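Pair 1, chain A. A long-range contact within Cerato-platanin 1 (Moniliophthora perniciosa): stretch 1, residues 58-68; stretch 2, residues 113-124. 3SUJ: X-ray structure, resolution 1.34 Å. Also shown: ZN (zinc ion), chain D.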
# COMPACT_ATOMS: atom_id res chain seq x y z
N PRO A 58 15.32 0.20 1.62
CA PRO A 58 15.37 -0.22 0.22
C PRO A 58 14.06 -0.76 -0.26
O PRO A 58 13.91 -0.92 -1.48
CB PRO A 58 16.49 -1.29 0.18
CG PRO A 58 17.23 -1.04 1.45
CD PRO A 58 16.29 -0.53 2.49
N ASN A 59 13.13 -1.09 0.62
CA ASN A 59 11.79 -1.50 0.19
C ASN A 59 10.90 -0.32 -0.18
O ASN A 59 9.76 -0.52 -0.67
CB ASN A 59 11.12 -2.35 1.26
CG ASN A 59 11.79 -3.70 1.36
OD1 ASN A 59 12.10 -4.29 0.29
ND2 ASN A 59 12.01 -4.20 2.53
N CYS A 60 11.31 0.92 0.07
CA CYS A 60 10.46 2.07 -0.34
C CYS A 60 10.21 2.00 -1.82
O CYS A 60 11.13 1.81 -2.63
CB CYS A 60 11.22 3.33 -0.02
SG CYS A 60 11.21 3.80 1.73
N GLY A 61 8.98 2.25 -2.24
CA GLY A 61 8.62 2.19 -3.64
C GLY A 61 8.45 0.79 -4.19
O GLY A 61 8.21 0.72 -5.41
N SER A 62 8.56 -0.24 -3.42
CA SER A 62 8.33 -1.60 -3.95
C SER A 62 6.85 -1.84 -4.15
O SER A 62 5.98 -1.20 -3.52
CB SER A 62 8.83 -2.65 -2.93
OG SER A 62 10.20 -2.84 -2.90
N CYS A 63 6.55 -2.77 -5.02
CA CYS A 63 5.21 -3.15 -5.40
C CYS A 63 4.86 -4.48 -4.82
O CYS A 63 5.57 -5.51 -5.07
CB CYS A 63 5.16 -3.21 -6.92
SG CYS A 63 3.48 -3.57 -7.58
N TYR A 64 3.77 -4.57 -4.07
CA TYR A 64 3.35 -5.81 -3.42
C TYR A 64 2.03 -6.25 -3.99
O TYR A 64 1.04 -5.45 -3.97
CB TYR A 64 3.23 -5.61 -1.89
CG TYR A 64 4.54 -5.37 -1.25
CD1 TYR A 64 5.27 -6.46 -0.75
CD2 TYR A 64 5.08 -4.12 -1.08
CE1 TYR A 64 6.51 -6.30 -0.13
CE2 TYR A 64 6.33 -3.96 -0.44
CZ TYR A 64 6.98 -5.03 0.07
OH TYR A 64 8.21 -4.81 0.69
N GLN A 65 1.94 -7.49 -4.41
CA GLN A 65 0.69 -8.10 -4.75
C GLN A 65 0.06 -8.70 -3.53
O GLN A 65 0.67 -9.54 -2.83
CB GLN A 65 0.96 -9.20 -5.74
CG GLN A 65 -0.34 -9.94 -6.20
CD GLN A 65 0.00 -11.14 -7.06
OE1 GLN A 65 0.90 -11.93 -6.65
NE2 GLN A 65 -0.58 -11.30 -8.21
N LEU A 66 -1.14 -8.23 -3.21
CA LEU A 66 -1.88 -8.68 -2.04
C LEU A 66 -3.13 -9.37 -2.52
O LEU A 66 -3.90 -8.79 -3.23
CB LEU A 66 -2.25 -7.51 -1.14
CG LEU A 66 -1.09 -6.60 -0.73
CD1 LEU A 66 -1.59 -5.40 0.14
CD2 LEU A 66 -0.06 -7.32 0.08
N THR A 67 -3.28 -10.62 -2.10
CA THR A 67 -4.38 -11.45 -2.59
C THR A 67 -5.25 -11.87 -1.44
O THR A 67 -4.81 -12.38 -0.43
CB THR A 67 -3.86 -12.73 -3.34
OG1 THR A 67 -3.03 -12.25 -4.45
CG2 THR A 67 -5.04 -13.52 -3.90
N TYR A 68 -6.53 -11.55 -1.68
CA TYR A 68 -7.60 -11.86 -0.65
C TYR A 68 -8.47 -12.92 -1.21
O TYR A 68 -8.98 -12.81 -2.32
CB TYR A 68 -8.42 -10.61 -0.33
CG TYR A 68 -9.52 -10.84 0.67
CD1 TYR A 68 -9.25 -11.22 1.96
CD2 TYR A 68 -10.83 -10.69 0.28
CE1 TYR A 68 -10.30 -11.42 2.91
CE2 TYR A 68 -11.91 -10.88 1.23
CZ TYR A 68 -11.55 -11.25 2.46
OH TYR A 68 -12.56 -11.42 3.42
N VAL A 113 -4.22 -11.61 4.04
CA VAL A 113 -3.91 -11.72 2.60
C VAL A 113 -2.65 -12.52 2.38
O VAL A 113 -1.78 -12.59 3.24
CB VAL A 113 -3.74 -10.31 1.97
CG1 VAL A 113 -5.05 -9.51 2.00
CG2 VAL A 113 -2.63 -9.55 2.63
N ASP A 114 -2.55 -13.05 1.17
CA ASP A 114 -1.19 -13.54 0.72
C ASP A 114 -0.44 -12.42 0.09
O ASP A 114 -1.03 -11.62 -0.59
CB ASP A 114 -1.39 -14.68 -0.32
CG ASP A 114 -1.61 -15.94 0.36
OD1 ASP A 114 -0.61 -16.49 0.85
OD2 ASP A 114 -2.76 -16.35 0.47
N VAL A 115 0.85 -12.31 0.28
CA VAL A 115 1.67 -11.23 -0.22
C VAL A 115 2.82 -11.79 -1.03
O VAL A 115 3.51 -12.75 -0.53
CB VAL A 115 2.16 -10.36 0.92
CG1 VAL A 115 2.85 -11.13 2.01
CG2 VAL A 115 3.08 -9.24 0.41
N ARG A 116 3.13 -11.15 -2.15
CA ARG A 116 4.34 -11.43 -2.87
C ARG A 116 4.87 -10.10 -3.33
O ARG A 116 4.06 -9.29 -3.87
CB ARG A 116 3.89 -12.25 -4.07
CG ARG A 116 4.80 -13.03 -4.93
CD ARG A 116 3.78 -14.17 -5.12
NE ARG A 116 4.29 -15.46 -4.82
CZ ARG A 116 4.47 -16.34 -5.78
NH1 ARG A 116 4.15 -16.00 -7.03
NH2 ARG A 116 5.06 -17.42 -5.49
N LYS A 117 6.14 -9.81 -3.23
CA LYS A 117 6.72 -8.66 -3.94
C LYS A 117 6.81 -8.98 -5.41
O LYS A 117 7.21 -10.12 -5.76
CB LYS A 117 8.10 -8.35 -3.40
CG LYS A 117 8.49 -6.95 -4.04
CD LYS A 117 9.81 -6.41 -3.64
CE LYS A 117 9.89 -5.98 -2.09
NZ LYS A 117 11.18 -5.44 -1.89
N VAL A 118 6.32 -8.11 -6.28
CA VAL A 118 6.28 -8.32 -7.73
C VAL A 118 6.95 -7.14 -8.43
O VAL A 118 7.30 -6.14 -7.84
CB VAL A 118 4.82 -8.52 -8.23
CG1 VAL A 118 4.17 -9.74 -7.60
CG2 VAL A 118 3.93 -7.25 -7.93
N ASP A 119 7.18 -7.29 -9.72
CA ASP A 119 7.78 -6.21 -10.49
C ASP A 119 6.96 -4.98 -10.37
O ASP A 119 5.75 -5.02 -10.44
CB ASP A 119 7.75 -6.65 -11.95
CG ASP A 119 8.59 -5.75 -12.85
OD1 ASP A 119 9.77 -6.04 -12.91
OD2 ASP A 119 8.08 -4.75 -13.38
N PHE A 120 7.63 -3.82 -10.37
CA PHE A 120 6.98 -2.56 -10.19
C PHE A 120 6.00 -2.28 -11.32
O PHE A 120 5.01 -1.55 -11.13
CB PHE A 120 8.00 -1.46 -10.08
CG PHE A 120 7.36 -0.16 -9.66
CD1 PHE A 120 7.05 0.07 -8.30
CD2 PHE A 120 6.89 0.74 -10.61
CE1 PHE A 120 6.39 1.20 -7.91
CE2 PHE A 120 6.17 1.91 -10.19
CZ PHE A 120 5.95 2.13 -8.81
N SER A 121 6.28 -2.83 -12.53
CA SER A 121 5.36 -2.68 -13.60
C SER A 121 3.90 -3.11 -13.25
O SER A 121 2.94 -2.59 -13.84
CB SER A 121 5.74 -3.49 -14.85
OG SER A 121 5.85 -4.86 -14.53
N ARG A 122 3.76 -4.06 -12.29
CA ARG A 122 2.43 -4.57 -11.95
C ARG A 122 1.62 -3.50 -11.20
O ARG A 122 0.38 -3.48 -11.22
CB ARG A 122 2.58 -5.84 -11.07
CG ARG A 122 3.37 -7.08 -11.63
CD ARG A 122 2.64 -7.75 -12.73
NE ARG A 122 1.44 -8.44 -12.25
CZ ARG A 122 1.51 -9.69 -11.77
NH1 ARG A 122 2.64 -10.31 -11.56
NH2 ARG A 122 0.40 -10.26 -11.40
N CYS A 123 2.30 -2.52 -10.60
CA CYS A 123 1.61 -1.43 -9.89
C CYS A 123 1.29 -0.28 -10.87
O CYS A 123 0.58 0.62 -10.55
CB CYS A 123 2.51 -0.91 -8.73
SG CYS A 123 2.42 -1.86 -7.21
N GLU A 124 1.88 -0.31 -12.04
CA GLU A 124 1.62 0.70 -13.08
C GLU A 124 0.37 0.30 -13.90
O GLU A 124 0.07 -0.90 -14.05
CB GLU A 124 2.88 0.84 -13.97
CG GLU A 124 4.06 1.42 -13.15
CD GLU A 124 5.39 1.66 -13.92
OE1 GLU A 124 5.97 0.70 -14.44
OE2 GLU A 124 5.89 2.82 -13.93
ZN ZN D . 10.72 -5.12 -14.38
O HOH W 1 8.62 -4.06 -6.46
O HOH W 2 -5.37 -15.23 -0.41

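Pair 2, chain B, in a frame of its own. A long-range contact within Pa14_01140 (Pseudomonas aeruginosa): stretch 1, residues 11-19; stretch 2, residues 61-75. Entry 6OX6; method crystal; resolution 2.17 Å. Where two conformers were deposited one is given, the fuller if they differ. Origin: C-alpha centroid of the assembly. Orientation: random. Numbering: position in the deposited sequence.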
# COMPACT_ATOMS: atom_id res chain seq x y z
N ARG B 11 13.69 22.20 -1.41
CA ARG B 11 14.29 22.97 -0.31
C ARG B 11 15.54 22.37 0.38
O ARG B 11 16.48 23.09 0.70
CB ARG B 11 13.23 23.30 0.74
CG ARG B 11 12.42 24.54 0.44
CD ARG B 11 12.14 25.34 1.71
NE ARG B 11 11.74 24.48 2.82
CZ ARG B 11 10.56 23.88 2.92
NH1 ARG B 11 9.64 24.06 1.98
NH2 ARG B 11 10.29 23.11 3.97
N ARG B 12 15.53 21.05 0.60
CA ARG B 12 16.61 20.39 1.33
C ARG B 12 16.55 18.87 1.32
O ARG B 12 15.58 18.28 0.85
CB ARG B 12 16.44 20.76 2.81
CG ARG B 12 15.13 20.21 3.38
CD ARG B 12 14.67 20.90 4.66
NE ARG B 12 13.23 20.75 4.83
CZ ARG B 12 12.65 19.69 5.40
NH1 ARG B 12 13.39 18.70 5.86
NH2 ARG B 12 11.33 19.63 5.51
N ASP B 13 17.60 18.25 1.84
CA ASP B 13 17.61 16.82 2.07
C ASP B 13 16.42 16.42 2.94
O ASP B 13 16.01 17.15 3.84
CB ASP B 13 18.92 16.41 2.74
CG ASP B 13 20.13 16.57 1.81
OD1 ASP B 13 19.99 17.04 0.66
OD2 ASP B 13 21.23 16.15 2.23
N ILE B 14 15.87 15.24 2.64
CA ILE B 14 14.68 14.72 3.30
C ILE B 14 14.95 13.28 3.69
O ILE B 14 15.36 12.47 2.85
CB ILE B 14 13.45 14.80 2.39
CG1 ILE B 14 13.16 16.24 1.95
CG2 ILE B 14 12.23 14.16 3.08
CD1 ILE B 14 12.69 17.10 3.03
N TYR B 15 14.67 12.94 4.95
CA TYR B 15 14.85 11.59 5.48
C TYR B 15 13.49 11.09 5.97
O TYR B 15 12.78 11.82 6.69
CB TYR B 15 15.90 11.56 6.59
CG TYR B 15 17.26 12.07 6.12
CD1 TYR B 15 17.56 13.44 6.12
CD2 TYR B 15 18.24 11.19 5.65
CE1 TYR B 15 18.81 13.91 5.69
CE2 TYR B 15 19.50 11.65 5.23
CZ TYR B 15 19.78 13.01 5.25
OH TYR B 15 21.02 13.45 4.82
N ILE B 16 13.16 9.85 5.62
CA ILE B 16 11.82 9.30 5.70
C ILE B 16 11.86 7.96 6.40
O ILE B 16 12.71 7.12 6.07
CB ILE B 16 11.24 9.12 4.28
CG1 ILE B 16 11.07 10.49 3.63
CG2 ILE B 16 9.98 8.34 4.33
CD1 ILE B 16 10.84 10.38 2.14
N ASP B 17 10.95 7.75 7.36
CA ASP B 17 10.74 6.46 7.99
C ASP B 17 9.34 5.96 7.63
O ASP B 17 8.36 6.68 7.80
CB ASP B 17 10.89 6.56 9.51
CG ASP B 17 10.56 5.25 10.23
OD1 ASP B 17 10.71 4.17 9.61
OD2 ASP B 17 10.14 5.31 11.41
N TYR B 18 9.24 4.73 7.16
CA TYR B 18 7.94 4.13 6.82
C TYR B 18 7.87 2.84 7.62
O TYR B 18 8.36 1.80 7.16
CB TYR B 18 7.85 3.88 5.31
CG TYR B 18 6.55 3.24 4.81
CD1 TYR B 18 5.33 3.43 5.47
CD2 TYR B 18 6.55 2.47 3.64
CE1 TYR B 18 4.13 2.85 4.99
CE2 TYR B 18 5.36 1.89 3.17
CZ TYR B 18 4.17 2.11 3.85
OH TYR B 18 3.02 1.52 3.38
N ASP B 19 7.27 2.89 8.82
CA ASP B 19 7.38 1.72 9.69
C ASP B 19 6.55 0.54 9.18
O ASP B 19 6.95 -0.61 9.41
CB ASP B 19 6.99 2.05 11.13
CG ASP B 19 7.72 1.15 12.14
OD1 ASP B 19 7.41 -0.06 12.20
OD2 ASP B 19 8.63 1.63 12.86
N PHE B 61 2.46 7.52 3.41
CA PHE B 61 2.08 6.95 4.69
C PHE B 61 3.20 6.99 5.73
O PHE B 61 2.94 6.63 6.87
CB PHE B 61 1.60 5.51 4.51
CG PHE B 61 0.57 5.35 3.40
CD1 PHE B 61 -0.63 6.05 3.44
CD2 PHE B 61 0.79 4.46 2.35
CE1 PHE B 61 -1.59 5.89 2.43
CE2 PHE B 61 -0.16 4.29 1.32
CZ PHE B 61 -1.35 5.01 1.36
N GLY B 62 4.42 7.37 5.34
CA GLY B 62 5.54 7.41 6.26
C GLY B 62 5.64 8.76 6.95
O GLY B 62 4.76 9.63 6.85
N ARG B 63 6.73 8.95 7.67
CA ARG B 63 6.94 10.17 8.43
C ARG B 63 8.37 10.64 8.23
O ARG B 63 9.28 9.85 7.94
CB ARG B 63 6.65 9.96 9.93
CG ARG B 63 7.58 8.96 10.60
CD ARG B 63 7.03 8.47 11.94
NE ARG B 63 5.80 7.69 11.78
CZ ARG B 63 4.60 8.15 12.08
NH1 ARG B 63 4.45 9.39 12.54
NH2 ARG B 63 3.53 7.38 11.91
N GLU B 64 8.55 11.94 8.35
CA GLU B 64 9.87 12.52 8.18
C GLU B 64 10.70 12.27 9.44
O GLU B 64 10.18 12.32 10.56
CB GLU B 64 9.74 14.02 7.87
CG GLU B 64 11.06 14.71 7.60
CD GLU B 64 10.94 16.06 6.91
OE1 GLU B 64 9.81 16.48 6.55
OE2 GLU B 64 12.01 16.67 6.69
N ILE B 65 11.98 11.95 9.26
CA ILE B 65 12.93 11.82 10.36
C ILE B 65 14.15 12.69 10.05
O ILE B 65 14.22 13.34 9.00
CB ILE B 65 13.35 10.35 10.59
CG1 ILE B 65 13.95 9.77 9.30
CG2 ILE B 65 12.14 9.52 11.09
CD1 ILE B 65 14.56 8.32 9.42
N THR B 66 15.10 12.71 10.98
CA THR B 66 16.29 13.52 10.83
C THR B 66 17.43 12.70 10.20
O THR B 66 17.40 11.46 10.17
CB THR B 66 16.75 14.08 12.18
OG1 THR B 66 17.29 13.01 12.96
CG2 THR B 66 15.60 14.70 12.92
N ARG B 67 18.46 13.42 9.78
CA ARG B 67 19.64 12.82 9.20
C ARG B 67 20.30 11.90 10.22
O ARG B 67 20.75 10.81 9.87
CB ARG B 67 20.63 13.90 8.74
CG ARG B 67 21.93 13.35 8.17
CD ARG B 67 22.78 14.46 7.58
NE ARG B 67 24.17 14.36 8.02
CZ ARG B 67 24.58 14.56 9.27
NH1 ARG B 67 23.71 14.87 10.21
NH2 ARG B 67 25.87 14.44 9.57
N GLU B 68 20.36 12.33 11.48
CA GLU B 68 20.97 11.47 12.50
C GLU B 68 20.16 10.20 12.71
O GLU B 68 20.72 9.10 12.77
CB GLU B 68 21.16 12.23 13.82
CG GLU B 68 21.47 11.32 15.02
CD GLU B 68 20.20 10.79 15.70
OE1 GLU B 68 19.18 11.52 15.71
OE2 GLU B 68 20.20 9.63 16.19
N GLU B 69 18.83 10.31 12.81
CA GLU B 69 18.00 9.12 12.96
C GLU B 69 18.21 8.15 11.80
O GLU B 69 18.35 6.94 11.99
CB GLU B 69 16.52 9.48 13.05
CG GLU B 69 16.14 10.27 14.27
CD GLU B 69 14.67 10.61 14.25
OE1 GLU B 69 13.83 9.76 14.65
OE2 GLU B 69 14.35 11.71 13.77
N TYR B 70 18.18 8.68 10.57
CA TYR B 70 18.42 7.84 9.41
C TYR B 70 19.78 7.17 9.48
O TYR B 70 19.90 5.95 9.28
CB TYR B 70 18.31 8.66 8.13
CG TYR B 70 18.61 7.86 6.88
CD1 TYR B 70 17.61 7.17 6.24
CD2 TYR B 70 19.91 7.77 6.37
CE1 TYR B 70 17.86 6.44 5.11
CE2 TYR B 70 20.17 7.02 5.24
CZ TYR B 70 19.14 6.37 4.62
OH TYR B 70 19.36 5.63 3.50
N GLU B 71 20.82 7.94 9.79
CA GLU B 71 22.16 7.37 9.77
C GLU B 71 22.37 6.38 10.91
O GLU B 71 23.11 5.41 10.76
CB GLU B 71 23.20 8.48 9.83
CG GLU B 71 23.23 9.28 8.55
CD GLU B 71 24.26 10.39 8.60
OE1 GLU B 71 25.00 10.47 9.61
OE2 GLU B 71 24.33 11.18 7.62
N THR B 72 21.71 6.61 12.05
CA THR B 72 21.80 5.63 13.12
C THR B 72 21.12 4.33 12.73
O THR B 72 21.66 3.24 12.97
CB THR B 72 21.17 6.19 14.39
OG1 THR B 72 21.85 7.39 14.77
CG2 THR B 72 21.29 5.19 15.50
N GLY B 73 19.95 4.42 12.10
CA GLY B 73 19.25 3.25 11.64
C GLY B 73 18.33 2.65 12.69
O GLY B 73 18.35 3.00 13.87
N PHE B 74 17.50 1.72 12.23
CA PHE B 74 16.45 1.14 13.01
C PHE B 74 16.71 -0.34 13.16
O PHE B 74 17.10 -0.99 12.18
CB PHE B 74 15.07 1.38 12.35
CG PHE B 74 14.70 2.83 12.25
CD1 PHE B 74 15.39 3.69 11.40
CD2 PHE B 74 13.69 3.35 13.03
CE1 PHE B 74 15.07 5.03 11.34
CE2 PHE B 74 13.35 4.69 12.96
CZ PHE B 74 14.04 5.53 12.12
N PRO B 75 16.54 -0.91 14.35
CA PRO B 75 16.77 -2.35 14.52
C PRO B 75 15.84 -3.14 13.61
O PRO B 75 14.70 -2.75 13.38
CB PRO B 75 16.43 -2.59 16.00
CG PRO B 75 15.45 -1.49 16.33
CD PRO B 75 15.90 -0.30 15.54
O HOH W 3 14.00 14.89 6.79
O HOH W 4 5.98 5.33 9.32

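In both pairs an antiparallel strand pair runs into a helical turn that folds back against the first strand. Fourteen central residues superpose with an RMSD of 1.0 Å. Strand 63-68 meets strand 113-118 in pair 1, and strand 14-18 meets strand 63-65 in pair 2; the strand directions differ by 159° and 128°, respectively. After the second strand, pair 2 continues into a regular helix, 67-72, whereas residues 120-123 of pair 1 have helical backbone angles without the regular bonds.

The ladder is clearest where Gln A65 matches Asp B17 and Arg A116 matches Arg B63. Gln A65 N donates to Arg A116 O (2.8 Å) and Arg A116 N to Gln A65 O (3.0 Å); in pair 2, Asp B17 N donates to Arg B63 O (2.7 Å) and Arg B63 N to Asp B17 O (2.8 Å). Because these bonds use only backbone atoms, the side chains are free to differ.

The most telling match is Cys A63 with Tyr B15, whose CA atoms fall 0.3 Å apart. Each faces the turn that follows the second strand, and each covers the gap differently. Cys A63 SG bonds covalently to Cys A123 SG at 2.0 Å, a compact link that pins the turn to the strand. Cys A123 matches Tyr B70, so pair 2 has two aromatic residues where pair 1 has a disulfide. Tyr B15 CD2 packs on Tyr B70 CB at 3.5 Å, with the rings oblique and their centroids 5.5 Å apart. The large ring also reaches the start of the helix, where Arg B67 CA lies over its face, 3.7 Å from the centroid. The matching Phe A120 instead brings its own ring to the cysteine, with CD1 4.0 Å from Cys A63 CB.

Beside this site, Val A118 matches Ile B65. Both are beta-branched and apolar, suited to an extended backbone and close packing: Val A118 CG2 touches Cys A63 SG at 3.7 Å, and Ile B65 CG1 touches Tyr B15 CB at 3.8 Å. The same residues meet the next inward position, with Val A118 CG1 3.7 Å from Gln A65 CB and Ile B65 CG2 3.6 Å from Asp B17 CB.

On the other face, Lys A117 and Glu B64 occupy nearly the same space, their side-chain centres 0.6 Å apart, yet carry opposite charge. Each is long enough to reach back to a polar partner before the first strand: Lys A117 NZ donates to Asn A59 OD1 at 2.6 Å, while Glu B64 OE2 forms a salt bridge with Arg B12 NH1 at 2.6 Å.

Farther along that face, Val A115 matches Gly B62. Val A115 CG2 packs against Leu A66 CD2 at 3.7 Å, an ordinary aliphatic contact. At Gly B62 the strands come closer, and an ideal CB would lie 2.8 Å from Asp B17 O, a clash; glycine permits this approach.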